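Probable hydrogenase maturation factor HypB (Methanocaldococcus jannaschii, PDB 2HF9) binds GTP as a homodimeric, metal-binding GTPase that probably hydrolyses it slowly and helps insert nickel into [NiFe] hydrogenases. Local coordinates at residues Asn29-Asn34 against Asp137-His141; Lys67-Ile71 against Ala89-Pro93. All coordinates share one frame; numbering follows the deposited sequence.

Interaction 1 (Asn29-Asn34 against Asp137-His141); sequences NRKLLN and DLGTH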
loop_
_atom_site.group_PDB
_atom_site.type_symbol
_atom_site.label_atom_id
_atom_site.label_comp_id
_atom_site.label_asym_id
_atom_site.label_seq_id
_atom_site.Cartn_x
_atom_site.Cartn_y
_atom_site.Cartn_z
ATOM N N ASN A 29 -20.992 -16.659 -5.539
ATOM C CA ASN A 29 -20.907 -15.416 -6.306
ATOM C C ASN A 29 -20.648 -15.685 -7.787
ATOM O O ASN A 29 -21.324 -15.115 -8.641
ATOM C CB ASN A 29 -19.811 -14.490 -5.756
ATOM C CG ASN A 29 -20.121 -13.949 -4.365
ATOM O OD1 ASN A 29 -21.233 -14.099 -3.844
ATOM N ND2 ASN A 29 -19.125 -13.305 -3.756
ATOM N N ARG A 30 -19.670 -16.550 -8.079
ATOM C CA ARG A 30 -19.325 -16.910 -9.461
ATOM C C ARG A 30 -20.493 -17.567 -10.188
ATOM O O ARG A 30 -20.771 -17.243 -11.341
ATOM C CB ARG A 30 -18.098 -17.827 -9.516
ATOM C CG ARG A 30 -16.816 -17.134 -9.976
ATOM C CD ARG A 30 -15.630 -18.093 -10.050
ATOM N NE ARG A 30 -15.387 -18.757 -8.768
ATOM C CZ ARG A 30 -14.615 -18.274 -7.797
ATOM N NH1 ARG A 30 -13.981 -17.118 -7.947
ATOM N NH2 ARG A 30 -14.473 -18.958 -6.672
ATOM N N LYS A 31 -21.177 -18.480 -9.501
ATOM C CA LYS A 31 -22.365 -19.130 -10.044
ATOM C C LYS A 31 -23.472 -18.117 -10.355
ATOM O O LYS A 31 -24.077 -18.169 -11.429
ATOM C CB LYS A 31 -22.828 -20.268 -9.107
ATOM C CG LYS A 31 -24.233 -20.884 -9.338
ATOM C CD LYS A 31 -24.688 -21.007 -10.804
ATOM C CE LYS A 31 -23.665 -21.649 -11.727
ATOM N NZ LYS A 31 -23.731 -21.007 -13.072
ATOM N N LEU A 32 -23.709 -17.181 -9.436
ATOM C CA LEU A 32 -24.705 -16.129 -9.648
ATOM C C LEU A 32 -24.350 -15.262 -10.857
ATOM O O LEU A 32 -25.215 -14.942 -11.677
ATOM C CB LEU A 32 -24.871 -15.264 -8.389
ATOM C CG LEU A 32 -25.806 -14.047 -8.461
ATOM C CD1 LEU A 32 -27.269 -14.453 -8.636
ATOM C CD2 LEU A 32 -25.638 -13.156 -7.230
ATOM N N LEU A 33 -23.076 -14.892 -10.960
ATOM C CA LEU A 33 -22.590 -14.095 -12.083
ATOM C C LEU A 33 -22.732 -14.843 -13.413
ATOM O O LEU A 33 -23.225 -14.274 -14.392
ATOM C CB LEU A 33 -21.137 -13.664 -11.850
ATOM C CG LEU A 33 -20.890 -12.693 -10.687
ATOM C CD1 LEU A 33 -19.421 -12.685 -10.318
ATOM C CD2 LEU A 33 -21.375 -11.283 -10.995
ATOM N N ASN A 34 -22.319 -16.113 -13.429
ATOM C CA ASN A 34 -22.428 -16.969 -14.623
ATOM C C ASN A 34 -23.869 -17.155 -15.095
ATOM O O ASN A 34 -24.140 -17.201 -16.298
ATOM C CB ASN A 34 -21.781 -18.337 -14.381
ATOM C CG ASN A 34 -20.262 -18.269 -14.327
ATOM O OD1 ASN A 34 -19.644 -17.384 -14.917
ATOM N ND2 ASN A 34 -19.654 -19.216 -13.619
ATOM N N ASP A 137 -10.552 -14.676 -2.168
ATOM C CA ASP A 137 -11.294 -14.805 -3.420
ATOM C C ASP A 137 -12.648 -14.106 -3.265
ATOM O O ASP A 137 -13.384 -14.369 -2.310
ATOM C CB ASP A 137 -11.476 -16.300 -3.727
ATOM C CG ASP A 137 -12.223 -16.573 -5.027
ATOM O OD1 ASP A 137 -12.650 -15.627 -5.725
ATOM O OD2 ASP A 137 -12.391 -17.773 -5.348
ATOM N N LEU A 138 -12.956 -13.201 -4.191
ATOM C CA LEU A 138 -14.196 -12.423 -4.133
ATOM C C LEU A 138 -15.349 -13.091 -4.884
ATOM O O LEU A 138 -16.503 -12.666 -4.772
ATOM C CB LEU A 138 -13.975 -11.005 -4.678
ATOM C CG LEU A 138 -12.909 -10.110 -4.031
ATOM C CD1 LEU A 138 -13.006 -8.687 -4.571
ATOM C CD2 LEU A 138 -13.023 -10.098 -2.522
ATOM N N GLY A 139 -15.031 -14.137 -5.638
ATOM C CA GLY A 139 -15.998 -14.777 -6.526
ATOM C C GLY A 139 -15.935 -14.200 -7.926
ATOM O O GLY A 139 -16.926 -14.202 -8.652
ATOM N N THR A 140 -14.758 -13.701 -8.295
ATOM C CA THR A 140 -14.528 -13.123 -9.618
ATOM C C THR A 140 -13.974 -14.182 -10.566
ATOM O O THR A 140 -13.510 -15.242 -10.131
ATOM C CB THR A 140 -13.549 -11.919 -9.549
ATOM O OG1 THR A 140 -12.316 -12.332 -8.942
ATOM C CG2 THR A 140 -14.146 -10.791 -8.730
ATOM N N HIS A 141 -14.035 -13.894 -11.862
ATOM C CA HIS A 141 -13.458 -14.768 -12.878
ATOM C C HIS A 141 -11.950 -14.577 -12.998
ATOM O O HIS A 141 -11.207 -15.549 -13.144
ATOM C CB HIS A 141 -14.152 -14.551 -14.223
ATOM C CG HIS A 141 -15.597 -14.935 -14.209
ATOM N ND1 HIS A 141 -16.598 -14.053 -13.862
ATOM C CD2 HIS A 141 -16.205 -16.117 -14.459
ATOM C CE1 HIS A 141 -17.764 -14.673 -13.917
ATOM N NE2 HIS A 141 -17.552 -15.926 -14.276
#
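The last two turns of a helix, at R30, come within 4.9 Å of G139, CA to CA, in an irregular run of chain, D137-H141, that lies against them. R30 makes the largest single contribution. Its guanidinium meets the D137 carboxylate end-on, two nitrogens to two oxygens, with the two planes only 30° apart. NH2 lies 2.7 Å from D137 OD2 in a salt bridge, while NH1 binds D137 OD1 through the syn lone pair of that oxygen and also donates to T140 O at 2.9 Å. The bend at chi3 (-57°) turns the guanidinium back over the loop, with G139 CA under one face. D137 OD1 has a second donor, G139 N at 2.8 Å, which closes an Asx turn and probably helps to fix the carboxylate. An alanine in place of R30 would probably leave the D137 carboxylate without this charge partner and T140 O without this donor. One turn on, H141 NE2 donates a hydrogen bond to N34 OD1 (2.6 Å), the amide and ring planes 51° apart. N29 ND2 donates to L138 O in a nearly straight bond. G139 suits this close approach, since a CB would clash with N29 CB and jam against the preceding carbonyl. G139 O is buried without a polar partner, with L33 CD1 at 3.4 Å and R30 CG also against it. D27 adds a second salt bridge to R30 NH2, and H141 ND1 is bonded to A40 N at strand 39-45. L33 and L138 run inward between this strand, strand 121-125 and helix 104-111, so the loop is wedged between helix 18-35 and the sheet as it leads into strand 142-148.

Interaction 2 (Lys67-Ile71 against Ala89-Pro93); sequences KIACI and AKVVP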
loop_
_atom_site.group_PDB
_atom_site.type_symbol
_atom_site.label_atom_id
_atom_site.label_comp_id
_atom_site.label_asym_id
_atom_site.label_seq_id
_atom_site.Cartn_x
_atom_site.Cartn_y
_atom_site.Cartn_z
ATOM N N LYS A 67 -22.297 -3.539 -21.108
ATOM C CA LYS A 67 -22.892 -2.813 -19.991
ATOM C C LYS A 67 -22.049 -3.118 -18.757
ATOM O O LYS A 67 -21.848 -4.281 -18.398
ATOM C CB LYS A 67 -24.348 -3.232 -19.786
ATOM C CG LYS A 67 -25.258 -2.886 -20.966
ATOM C CD LYS A 67 -26.572 -3.642 -20.889
ATOM C CE LYS A 67 -27.322 -3.593 -22.209
ATOM N NZ LYS A 67 -28.515 -4.486 -22.165
ATOM N N ILE A 68 -21.539 -2.070 -18.123
ATOM C CA ILE A 68 -20.519 -2.231 -17.091
ATOM C C ILE A 68 -20.995 -1.729 -15.729
ATOM O O ILE A 68 -21.581 -0.649 -15.617
ATOM C CB ILE A 68 -19.187 -1.534 -17.500
ATOM C CG1 ILE A 68 -18.660 -2.112 -18.822
ATOM C CG2 ILE A 68 -18.126 -1.677 -16.400
ATOM C CD1 ILE A 68 -17.728 -1.180 -19.584
ATOM N N ALA A 69 -20.750 -2.543 -14.705
ATOM C CA ALA A 69 -20.989 -2.158 -13.319
ATOM C C ALA A 69 -19.672 -2.200 -12.564
ATOM O O ALA A 69 -18.752 -2.925 -12.951
ATOM C CB ALA A 69 -21.994 -3.094 -12.668
ATOM N N CYS A 70 -19.591 -1.417 -11.492
ATOM C CA CYS A 70 -18.439 -1.435 -10.599
ATOM C C CYS A 70 -18.821 -1.597 -9.136
ATOM O O CYS A 70 -19.904 -1.190 -8.708
ATOM C CB CYS A 70 -17.616 -0.155 -10.746
ATOM S SG CYS A 70 -16.990 0.134 -12.401
ATOM N N ILE A 71 -17.911 -2.207 -8.386
ATOM C CA ILE A 71 -17.937 -2.199 -6.933
ATOM C C ILE A 71 -16.639 -1.524 -6.498
ATOM O O ILE A 71 -15.547 -1.980 -6.850
ATOM C CB ILE A 71 -18.040 -3.634 -6.341
ATOM C CG1 ILE A 71 -19.417 -4.237 -6.638
ATOM C CG2 ILE A 71 -17.777 -3.623 -4.829
ATOM C CD1 ILE A 71 -19.491 -5.764 -6.490
ATOM N N ALA A 89 -20.865 4.148 -15.488
ATOM C CA ALA A 89 -21.039 2.827 -14.900
ATOM C C ALA A 89 -21.963 2.917 -13.697
ATOM O O ALA A 89 -22.018 3.947 -13.020
ATOM C CB ALA A 89 -19.699 2.235 -14.493
ATOM N N LYS A 90 -22.698 1.838 -13.444
ATOM C CA LYS A 90 -23.432 1.695 -12.195
ATOM C C LYS A 90 -22.439 1.256 -11.125
ATOM O O LYS A 90 -21.670 0.318 -11.336
ATOM C CB LYS A 90 -24.569 0.688 -12.342
ATOM C CG LYS A 90 -25.459 0.603 -11.110
ATOM C CD LYS A 90 -26.931 0.704 -11.479
ATOM C CE LYS A 90 -27.819 0.592 -10.243
ATOM N NZ LYS A 90 -27.428 1.560 -9.173
ATOM N N VAL A 91 -22.442 1.950 -9.991
ATOM C CA VAL A 91 -21.447 1.714 -8.949
ATOM C C VAL A 91 -22.092 1.393 -7.606
ATOM O O VAL A 91 -23.008 2.089 -7.161
ATOM C CB VAL A 91 -20.496 2.928 -8.779
ATOM C CG1 VAL A 91 -19.360 2.595 -7.816
ATOM C CG2 VAL A 91 -19.946 3.380 -10.126
ATOM N N VAL A 92 -21.613 0.326 -6.974
ATOM C CA VAL A 92 -21.939 0.049 -5.584
ATOM C C VAL A 92 -20.704 0.370 -4.744
ATOM O O VAL A 92 -19.666 -0.289 -4.884
ATOM C CB VAL A 92 -22.382 -1.415 -5.355
ATOM C CG1 VAL A 92 -22.658 -1.667 -3.874
ATOM C CG2 VAL A 92 -23.620 -1.730 -6.187
ATOM N N PRO A 93 -20.803 1.398 -3.885
ATOM C CA PRO A 93 -19.678 1.704 -3.014
ATOM C C PRO A 93 -19.688 0.820 -1.772
ATOM O O PRO A 93 -20.759 0.470 -1.264
ATOM C CB PRO A 93 -19.914 3.169 -2.642
ATOM C CG PRO A 93 -21.395 3.346 -2.714
ATOM C CD PRO A 93 -21.934 2.329 -3.688
#
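C70 sets its sulfur beside the methyl group of A89, SG to CB 4.0 Å, on the same side of the sheet as V91. With SG anti to the carbonyl carbon (chi1 -59°), the thiol leans back beside its own backbone N, toward the start of the neighbouring strand, where A89 lies. V91 approaches C70 from alongside, its CG2 methyl 4.3 Å from C70 CB. On the other face of the sheet I71 and V92 lie side by side, I71 CG1 being 4.3 Å from V92 CB, while A69 sits beside K90, whose long chain leads off away from the partner strand. These pairs follow from a parallel register of A69 with K90, C70 with V91 and I71 with V92, the two strand segments running only 13° apart. C70 uses both its backbone groups toward this neighbour. Its N donates to K90 O at 2.7 Å, with the donor nearly along the C=O axis, and its O accepts from V92 N at 2.9 Å. K90 N reaches I68 O only weakly, where the pairing begins. Alpha hydrogens supplement these bonds: A69 CA lies 3.2 Å from K90 O, and V91 CA 3.3 Å from C70 O. Carbonyl oxygens K90 O and C70 O therefore each receive an N-H and a CA-H from the facing strand. Helices 51-62 and 78-85 cover the C70 face, with I55, I59 and M84 touching C70, whereas L114 packs on A69 and V92 on the opposite face. Strand 68-74, helix 78-85 and strand 90-95 make up a beta-alpha-beta crossover, and the contact joins its two parallel strands at the edge of the central sheet of this P-loop GTPase.

How the interactions relate
From the N terminus, helix 18-35 supplies the first half of interaction 1 before the chain enters the sheet at strand 39-45. Helix 51-62 follows, then strand 68-74, helix 78-85 and strand 90-95; interaction 2 closes this short loop, with 17 residues between its segments. The chain continues through helix 104-111 and strand 121-125 to 137-141, where interaction 1 closes a loop of 102 residues. Interaction 2 is thus nested inside interaction 1. Their centres are 15 Å apart and their nearest atoms about 7 Å, without touching. One joins the N-terminal helix to the loop before strand 142-148; the other ties an edge strand to its neighbour.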